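Long-range contact in novel protein similar to vertebrate potassium voltage-gated channel, subfamily H (Eag-related) family (Danio rerio, PDB 3UKN), which probably forms the pore of a voltage-gated, delayed-rectifier potassium channel, of which this chain is the cytoplasmic C-linker and cyclic nucleotide-binding homology domain: residues 107-112 / 160-165. Residues are numbered along the deposited sequence; the frame is centred on the assembly and turned at random.
Sequences EFLIRQ and ANVKAL
Val162 O takes two backbone N-H groups at once: Leu109 N donates to it at 2.7 Å, nearly along the C=O axis, and Ile110 N at a longer 3.3 Å but with a straighter N-H...O angle. That double grip marks a classic beta bulge: 107-112 runs antiparallel to strand 161-164 but spends two residues opposite one. Because the helix-like backbone of Leu109 (psi -43°) turns the chain there, Leu109 and Ile110 both flank Val162 on the buried side. Leu109 CD2 lies 4.1 Å from Val162 CG1, and Tyr120 of strand 118-122 touches both Leu109 and Ile110, so branched apolar residues suit this tightly packed face.

The other face is partly exposed and suits long amphipathic chains. The Phe108 ring is sandwiched: Lys163 lays its methylenes over one side, CG 3.7 Å from the ring centroid in a CH-pi contact, while Arg111 brings NH1 over the centre of the opposite side. Asn161 CB meets the ring's edge. With its CG beside its own backbone N (chi1 -50°), Asn161 reaches Gln112 N through OD1, a straight 2.7 Å bond that extends the pairing where regular strand bonding has ended; the donor sits above the amide plane. Gln112, extended and exposed, lies along Ala160. Together they form a bulged antiparallel pair at the margin of the four-stranded sheet, with the backbone of Val48 and Asn49 bonded to the other side of 108-110, in the beta-roll characteristic of cyclic nucleotide-binding domains.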
# COMPACT_ATOMS: atom_id res chain seq x y z
N GLU B 107 8.31 -19.86 -5.91
CA GLU B 107 7.71 -18.75 -5.17
C GLU B 107 6.21 -18.68 -5.50
O GLU B 107 5.83 -18.75 -6.66
CB GLU B 107 8.42 -17.42 -5.49
CG GLU B 107 7.71 -16.16 -4.97
CD GLU B 107 8.46 -14.85 -5.28
OE1 GLU B 107 9.60 -14.91 -5.82
OE2 GLU B 107 7.91 -13.75 -5.00
N PHE B 108 5.37 -18.56 -4.47
CA PHE B 108 3.92 -18.51 -4.67
C PHE B 108 3.46 -17.15 -5.18
O PHE B 108 3.68 -16.13 -4.52
CB PHE B 108 3.16 -18.83 -3.37
CG PHE B 108 3.13 -20.29 -3.02
CD1 PHE B 108 2.02 -21.07 -3.33
CD2 PHE B 108 4.21 -20.88 -2.38
CE1 PHE B 108 1.99 -22.42 -3.01
CE2 PHE B 108 4.19 -22.24 -2.06
CZ PHE B 108 3.07 -23.01 -2.38
N LEU B 109 2.83 -17.12 -6.35
CA LEU B 109 2.20 -15.89 -6.83
C LEU B 109 0.91 -15.71 -6.05
O LEU B 109 0.60 -14.61 -5.59
CB LEU B 109 1.92 -15.98 -8.32
CG LEU B 109 1.12 -14.82 -8.91
CD1 LEU B 109 1.89 -13.55 -8.64
CD2 LEU B 109 0.91 -15.02 -10.40
N ILE B 110 0.19 -16.82 -5.89
CA ILE B 110 -1.12 -16.85 -5.22
C ILE B 110 -1.25 -18.13 -4.40
O ILE B 110 -0.85 -19.20 -4.85
CB ILE B 110 -2.23 -16.83 -6.27
CG1 ILE B 110 -2.49 -15.39 -6.70
CG2 ILE B 110 -3.50 -17.48 -5.74
CD1 ILE B 110 -2.88 -15.24 -8.14
N ARG B 111 -1.78 -18.02 -3.18
CA ARG B 111 -2.02 -19.20 -2.36
C ARG B 111 -3.51 -19.49 -2.33
O ARG B 111 -4.32 -18.59 -2.13
CB ARG B 111 -1.51 -19.01 -0.93
CG ARG B 111 -0.00 -19.08 -0.77
CD ARG B 111 0.41 -19.03 0.71
NE ARG B 111 1.86 -18.88 0.86
CZ ARG B 111 2.74 -19.88 0.77
NH1 ARG B 111 2.34 -21.12 0.54
NH2 ARG B 111 4.03 -19.63 0.90
N GLN B 112 -3.85 -20.75 -2.56
CA GLN B 112 -5.25 -21.16 -2.60
C GLN B 112 -5.99 -20.68 -1.35
O GLN B 112 -5.48 -20.79 -0.23
CB GLN B 112 -5.35 -22.68 -2.74
CG GLN B 112 -6.77 -23.18 -2.71
CD GLN B 112 -6.87 -24.66 -2.99
OE1 GLN B 112 -5.92 -25.27 -3.47
NE2 GLN B 112 -8.02 -25.24 -2.70
N ALA B 160 -7.05 -22.01 -6.33
CA ALA B 160 -5.83 -22.77 -6.57
C ALA B 160 -4.58 -21.98 -6.18
O ALA B 160 -4.62 -20.76 -6.04
CB ALA B 160 -5.76 -23.18 -8.03
N ASN B 161 -3.47 -22.69 -5.97
CA ASN B 161 -2.18 -22.04 -5.82
C ASN B 161 -1.60 -21.77 -7.21
O ASN B 161 -1.83 -22.56 -8.15
CB ASN B 161 -1.20 -22.94 -5.04
CG ASN B 161 -1.78 -23.47 -3.75
OD1 ASN B 161 -2.05 -22.71 -2.82
ND2 ASN B 161 -1.96 -24.79 -3.67
N VAL B 162 -0.88 -20.66 -7.36
CA VAL B 162 -0.07 -20.45 -8.57
C VAL B 162 1.37 -20.24 -8.16
O VAL B 162 1.68 -19.29 -7.44
CB VAL B 162 -0.49 -19.21 -9.41
CG1 VAL B 162 0.45 -19.09 -10.61
CG2 VAL B 162 -1.95 -19.29 -9.87
N LYS B 163 2.25 -21.11 -8.64
CA LYS B 163 3.65 -21.10 -8.24
C LYS B 163 4.54 -20.90 -9.47
O LYS B 163 4.32 -21.53 -10.49
CB LYS B 163 4.00 -22.43 -7.59
CG LYS B 163 3.40 -22.67 -6.21
CD LYS B 163 3.77 -24.05 -5.69
CE LYS B 163 5.29 -24.23 -5.61
NZ LYS B 163 5.67 -25.55 -5.04
N ALA B 164 5.54 -20.03 -9.37
CA ALA B 164 6.51 -19.89 -10.44
C ALA B 164 7.23 -21.22 -10.60
O ALA B 164 7.49 -21.91 -9.61
CB ALA B 164 7.51 -18.79 -10.12
N LEU B 165 7.55 -21.57 -11.83
CA LEU B 165 8.33 -22.77 -12.11
C LEU B 165 9.75 -22.38 -12.45
O LEU B 165 10.70 -23.06 -12.08
CB LEU B 165 7.72 -23.55 -13.28
CG LEU B 165 6.55 -24.44 -12.92
CD1 LEU B 165 5.74 -24.75 -14.16
CD2 LEU B 165 7.08 -25.71 -12.27